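Local coordinates for protein high choriolytic enzyme 1 (Oryzias latipes, PDB 3VTG) that cleaves the inner layer of the fish egg envelope at hatching, acting as a zinc-dependent protease of the astacin family, at residues 60-72 / 77-91. Residues are numbered along the deposited sequence; the frame is centred on the assembly and turned at random.
Sequences YDFISVVSKTGCY and RKGGQQELSINRGGC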
loop_
_atom_site.group_PDB
_atom_site.type_symbol
_atom_site.label_atom_id
_atom_site.label_comp_id
_atom_site.label_asym_id
_atom_site.label_seq_id
_atom_site.Cartn_x
_atom_site.Cartn_y
_atom_site.Cartn_z
ATOM N N TYR A 60 -2.342 14.823 16.815
ATOM C CA TYR A 60 -3.501 13.985 17.079
ATOM C C TYR A 60 -3.603 12.781 16.129
ATOM O O TYR A 60 -3.812 11.657 16.582
ATOM C CB TYR A 60 -4.801 14.800 17.082
ATOM C CG TYR A 60 -6.009 13.902 17.133
ATOM C CD1 TYR A 60 -6.274 13.121 18.260
ATOM C CD2 TYR A 60 -6.860 13.796 16.042
ATOM C CE1 TYR A 60 -7.364 12.272 18.294
ATOM C CE2 TYR A 60 -7.958 12.954 16.072
ATOM C CZ TYR A 60 -8.203 12.198 17.200
ATOM O OH TYR A 60 -9.287 11.359 17.222
ATOM N N ASP A 61 -3.461 13.019 14.826
ATOM C CA ASP A 61 -3.501 11.940 13.834
ATOM C C ASP A 61 -2.102 11.394 13.613
ATOM O O ASP A 61 -1.194 12.138 13.243
ATOM C CB ASP A 61 -4.065 12.430 12.494
ATOM C CG ASP A 61 -5.411 13.112 12.630
ATOM O OD1 ASP A 61 -6.327 12.534 13.245
ATOM O OD2 ASP A 61 -5.557 14.224 12.087
ATOM N N PHE A 62 -1.924 10.096 13.836
ATOM C CA PHE A 62 -0.603 9.490 13.682
ATOM C C PHE A 62 -0.677 7.993 13.437
ATOM O O PHE A 62 -1.673 7.347 13.764
ATOM C CB PHE A 62 0.293 9.798 14.897
ATOM C CG PHE A 62 -0.116 9.095 16.163
ATOM C CD1 PHE A 62 0.556 7.950 16.581
ATOM C CD2 PHE A 62 -1.153 9.586 16.952
ATOM C CE1 PHE A 62 0.194 7.302 17.751
ATOM C CE2 PHE A 62 -1.521 8.938 18.122
ATOM C CZ PHE A 62 -0.843 7.797 18.523
ATOM N N ILE A 63 0.394 7.455 12.861
ATOM C CA ILE A 63 0.521 6.025 12.619
ATOM C C ILE A 63 1.291 5.375 13.767
ATOM O O ILE A 63 2.363 5.845 14.159
ATOM C CB ILE A 63 1.225 5.744 11.275
ATOM C CG1 ILE A 63 0.407 6.325 10.112
ATOM C CG2 ILE A 63 1.446 4.249 11.085
ATOM C CD1 ILE A 63 1.100 6.256 8.766
ATOM N N SER A 64 0.729 4.295 14.304
ATOM C CA SER A 64 1.394 3.497 15.320
ATOM C C SER A 64 1.850 2.185 14.695
ATOM O O SER A 64 1.029 1.328 14.368
ATOM C CB SER A 64 0.438 3.240 16.483
ATOM O OG SER A 64 1.054 2.436 17.472
ATOM N N VAL A 65 3.160 2.045 14.515
ATOM C CA VAL A 65 3.734 0.844 13.907
ATOM C C VAL A 65 3.937 -0.230 14.976
ATOM O O VAL A 65 4.664 -0.022 15.953
ATOM C CB VAL A 65 5.059 1.133 13.162
ATOM C CG1 VAL A 65 5.543 -0.112 12.430
ATOM C CG2 VAL A 65 4.891 2.290 12.182
ATOM N N VAL A 66 3.281 -1.370 14.783
ATOM C CA VAL A 66 3.263 -2.446 15.774
ATOM C C VAL A 66 3.534 -3.791 15.107
ATOM O O VAL A 66 3.263 -3.962 13.913
ATOM C CB VAL A 66 1.915 -2.506 16.536
ATOM C CG1 VAL A 66 1.771 -1.321 17.484
ATOM C CG2 VAL A 66 0.736 -2.573 15.572
ATOM N N SER A 67 4.076 -4.740 15.863
ATOM C CA SER A 67 4.283 -6.084 15.333
ATOM C C SER A 67 3.110 -6.977 15.702
ATOM O O SER A 67 3.134 -7.661 16.724
ATOM C CB SER A 67 5.595 -6.685 15.832
ATOM O OG SER A 67 5.793 -7.969 15.260
ATOM N N LYS A 68 2.075 -6.960 14.871
ATOM C CA LYS A 68 0.919 -7.823 15.090
ATOM C C LYS A 68 0.852 -8.903 14.010
ATOM O O LYS A 68 1.890 -9.279 13.456
ATOM C CB LYS A 68 -0.364 -6.990 15.219
ATOM C CG LYS A 68 -0.344 -6.132 16.476
ATOM C CD LYS A 68 -1.663 -5.441 16.764
ATOM C CE LYS A 68 -1.602 -4.760 18.121
ATOM N NZ LYS A 68 -2.841 -4.006 18.446
ATOM N N THR A 69 -0.343 -9.415 13.727
ATOM C CA THR A 69 -0.502 -10.523 12.787
ATOM C C THR A 69 -0.325 -10.053 11.344
ATOM O O THR A 69 -1.178 -9.348 10.799
ATOM C CB THR A 69 -1.866 -11.223 12.959
ATOM O OG1 THR A 69 -2.082 -11.514 14.345
ATOM C CG2 THR A 69 -1.913 -12.522 12.155
ATOM N N GLY A 70 0.792 -10.449 10.739
ATOM C CA GLY A 70 1.069 -10.146 9.340
ATOM C C GLY A 70 1.418 -8.694 9.066
ATOM O O GLY A 70 1.804 -7.943 9.970
ATOM N N CYS A 71 1.290 -8.315 7.798
ATOM C CA CYS A 71 1.599 -6.966 7.340
ATOM C C CYS A 71 0.302 -6.311 6.877
ATOM O O CYS A 71 -0.331 -6.785 5.935
ATOM C CB CYS A 71 2.608 -7.002 6.180
ATOM S SG CYS A 71 3.734 -8.426 6.106
ATOM N N TYR A 72 -0.101 -5.235 7.548
ATOM C CA TYR A 72 -1.345 -4.542 7.202
ATOM C C TYR A 72 -1.352 -3.080 7.633
ATOM O O TYR A 72 -0.534 -2.644 8.443
ATOM C CB TYR A 72 -2.582 -5.283 7.741
ATOM C CG TYR A 72 -2.729 -5.325 9.249
ATOM C CD1 TYR A 72 -2.457 -6.493 9.959
ATOM C CD2 TYR A 72 -3.173 -4.207 9.964
ATOM C CE1 TYR A 72 -2.605 -6.545 11.336
ATOM C CE2 TYR A 72 -3.317 -4.248 11.341
ATOM C CZ TYR A 72 -3.033 -5.418 12.020
ATOM O OH TYR A 72 -3.183 -5.462 13.385
ATOM N N ARG A 77 -6.138 8.320 6.165
ATOM C CA ARG A 77 -6.130 8.859 7.527
ATOM C C ARG A 77 -7.457 8.544 8.209
ATOM O O ARG A 77 -8.521 8.955 7.737
ATOM C CB ARG A 77 -5.863 10.374 7.526
ATOM C CG ARG A 77 -6.007 11.040 8.894
ATOM C CD ARG A 77 -5.468 12.466 8.920
ATOM N NE ARG A 77 -6.184 13.358 8.009
ATOM C CZ ARG A 77 -6.818 14.476 8.361
ATOM N NH1 ARG A 77 -6.840 14.885 9.626
ATOM N NH2 ARG A 77 -7.428 15.197 7.431
ATOM N N LYS A 78 -7.384 7.817 9.320
ATOM C CA LYS A 78 -8.579 7.347 10.018
ATOM C C LYS A 78 -8.994 8.264 11.161
ATOM O O LYS A 78 -10.123 8.184 11.643
ATOM C CB LYS A 78 -8.366 5.928 10.555
ATOM C CG LYS A 78 -7.985 4.900 9.501
ATOM C CD LYS A 78 -9.090 4.670 8.480
ATOM C CE LYS A 78 -10.263 3.916 9.083
ATOM N NZ LYS A 78 -11.272 3.547 8.055
ATOM N N GLY A 79 -8.080 9.126 11.594
ATOM C CA GLY A 79 -8.341 10.005 12.728
ATOM C C GLY A 79 -7.782 9.422 14.008
ATOM O O GLY A 79 -8.148 8.319 14.413
ATOM N N GLY A 80 -6.888 10.169 14.646
ATOM C CA GLY A 80 -6.243 9.719 15.873
ATOM C C GLY A 80 -5.191 8.659 15.626
ATOM O O GLY A 80 -4.527 8.656 14.589
ATOM N N GLN A 81 -5.043 7.759 16.590
ATOM C CA GLN A 81 -4.091 6.664 16.482
ATOM C C GLN A 81 -4.617 5.626 15.505
ATOM O O GLN A 81 -5.711 5.098 15.688
ATOM C CB GLN A 81 -3.887 6.026 17.854
ATOM C CG GLN A 81 -2.850 4.914 17.902
ATOM C CD GLN A 81 -2.474 4.530 19.321
ATOM O OE1 GLN A 81 -2.958 5.116 20.287
ATOM N NE2 GLN A 81 -1.601 3.545 19.448
ATOM N N GLN A 82 -3.841 5.349 14.460
ATOM C CA GLN A 82 -4.154 4.243 13.560
ATOM C C GLN A 82 -2.965 3.301 13.463
ATOM O O GLN A 82 -1.816 3.736 13.348
ATOM C CB GLN A 82 -4.600 4.738 12.178
ATOM C CG GLN A 82 -3.522 5.383 11.323
ATOM C CD GLN A 82 -4.098 5.966 10.055
ATOM O OE1 GLN A 82 -4.795 6.982 10.088
ATOM N NE2 GLN A 82 -3.815 5.326 8.926
ATOM N N GLU A 83 -3.247 2.007 13.519
ATOM C CA GLU A 83 -2.189 1.012 13.539
ATOM C C GLU A 83 -1.752 0.583 12.147
ATOM O O GLU A 83 -2.539 0.565 11.193
ATOM C CB GLU A 83 -2.573 -0.193 14.408
ATOM C CG GLU A 83 -2.566 0.130 15.898
ATOM C CD GLU A 83 -2.689 -1.084 16.808
ATOM O OE1 GLU A 83 -3.114 -2.166 16.351
ATOM O OE2 GLU A 83 -2.360 -0.945 18.004
ATOM N N LEU A 84 -0.464 0.275 12.049
ATOM C CA LEU A 84 0.129 -0.318 10.865
ATOM C C LEU A 84 0.996 -1.454 11.376
ATOM O O LEU A 84 1.907 -1.233 12.182
ATOM C CB LEU A 84 0.959 0.716 10.092
ATOM C CG LEU A 84 1.547 0.340 8.726
ATOM C CD1 LEU A 84 1.827 1.586 7.900
ATOM C CD2 LEU A 84 2.809 -0.498 8.858
ATOM N N SER A 85 0.699 -2.670 10.928
ATOM C CA SER A 85 1.426 -3.839 11.399
ATOM C C SER A 85 2.561 -4.234 10.472
ATOM O O SER A 85 2.353 -4.480 9.280
ATOM C CB SER A 85 0.483 -5.022 11.601
ATOM O OG SER A 85 1.190 -6.137 12.113
ATOM N N ILE A 86 3.764 -4.269 11.036
ATOM C CA ILE A 86 4.920 -4.872 10.389
ATOM C C ILE A 86 5.359 -6.014 11.307
ATOM O O ILE A 86 6.133 -5.808 12.246
ATOM C CB ILE A 86 6.063 -3.844 10.161
ATOM C CG1 ILE A 86 5.599 -2.699 9.247
ATOM C CG2 ILE A 86 7.319 -4.508 9.601
ATOM C CD1 ILE A 86 5.175 -3.119 7.848
ATOM N N ASN A 87 4.828 -7.212 11.067
ATOM C CA ASN A 87 5.237 -8.369 11.855
ATOM C C ASN A 87 6.743 -8.576 11.716
ATOM O O ASN A 87 7.274 -8.581 10.604
ATOM C CB ASN A 87 4.484 -9.632 11.442
ATOM C CG ASN A 87 4.862 -10.831 12.290
ATOM O OD1 ASN A 87 5.777 -11.580 11.946
ATOM N ND2 ASN A 87 4.181 -11.002 13.417
ATOM N N ARG A 88 7.418 -8.738 12.852
ATOM C CA ARG A 88 8.877 -8.861 12.890
ATOM C C ARG A 88 9.406 -10.060 12.106
ATOM O O ARG A 88 10.528 -10.023 11.598
ATOM C CB ARG A 88 9.367 -8.952 14.333
ATOM C CG ARG A 88 9.064 -7.731 15.181
ATOM C CD ARG A 88 9.480 -7.984 16.615
ATOM N NE ARG A 88 10.909 -7.756 16.807
ATOM C CZ ARG A 88 11.575 -8.048 17.920
ATOM N NH1 ARG A 88 10.952 -8.605 18.952
ATOM N NH2 ARG A 88 12.869 -7.781 17.999
ATOM N N GLY A 89 8.595 -11.110 12.011
ATOM C CA GLY A 89 9.006 -12.350 11.357
ATOM C C GLY A 89 8.812 -12.379 9.854
ATOM O O GLY A 89 9.583 -13.027 9.145
ATOM N N GLY A 90 7.790 -11.688 9.356
ATOM C CA GLY A 90 7.441 -11.798 7.940
ATOM C C GLY A 90 7.358 -10.523 7.122
ATOM O O GLY A 90 7.127 -10.582 5.911
ATOM N N CYS A 91 7.555 -9.372 7.761
ATOM C CA CYS A 91 7.289 -8.093 7.099
ATOM C C CYS A 91 8.452 -7.101 7.086
ATOM O O CYS A 91 8.325 -6.020 6.509
ATOM C CB CYS A 91 6.071 -7.412 7.728
ATOM S SG CYS A 91 4.620 -8.461 7.933
HETATM O O HOH W 1 -0.855 1.119 18.907
HETATM O O HOH W 2 -4.519 -3.328 14.300
#
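Ile63 lays CG2 against Leu84 CB, 3.7 Å apart, and Val65 CG1 meets Ile86 CG1 on the same face of the sheet. Their strands, 62-66 and 81-86, run parallel, joined by backbone hydrogen bonds from Phe62 N–Gly80 O to Ile86 N–Val66 O. On the other face, Phe62 covers Gln81 CA with its ring, and Ser85 CB sits 3.5 Å from the centroid of the Tyr72 ring, over its centre. With OG anti to N (chi1 -178°), Ser85 takes the N-H of Lys68 and donates to Gly70 O at 2.9 Å. Asn87 N also bonds Gly70 O, from the face of the carbonyl plane opposite Ser85 OG. Lys68, its chain extended, crosses Glu83 at about a right angle, and its NZ makes a salt bridge to the syn lone pair of Glu83 OE1 (2.8 Å). Waters link the Glu83 carboxylate to Ser64 OG and Tyr72 OH. At the far end Asp61 OD1 accepts from Gly80 N (2.8 Å, 167°), while OD2 forms a salt bridge with Arg77 NH1 (2.9 Å), which comes from above the carboxylate plane. With an alanine in place of Asp61, Gly80 N and Arg77 NH1 would probably lose these acceptors, and the arginine its counter-charge here. Arg77 also bonds Phe11 O and Ser8 O. The Cys71–Cys91 disulfide ties strand 71-73 to the loop just before helix 94-105, the zinc-binding helix. Cys71 and Leu84 touch its Glu100, the predicted catalytic residue, and Ile63 rests on Ala104. Strand 20-26 flanks 62-66, and 71-73 closes the sheet beyond 81-86 as its antiparallel edge.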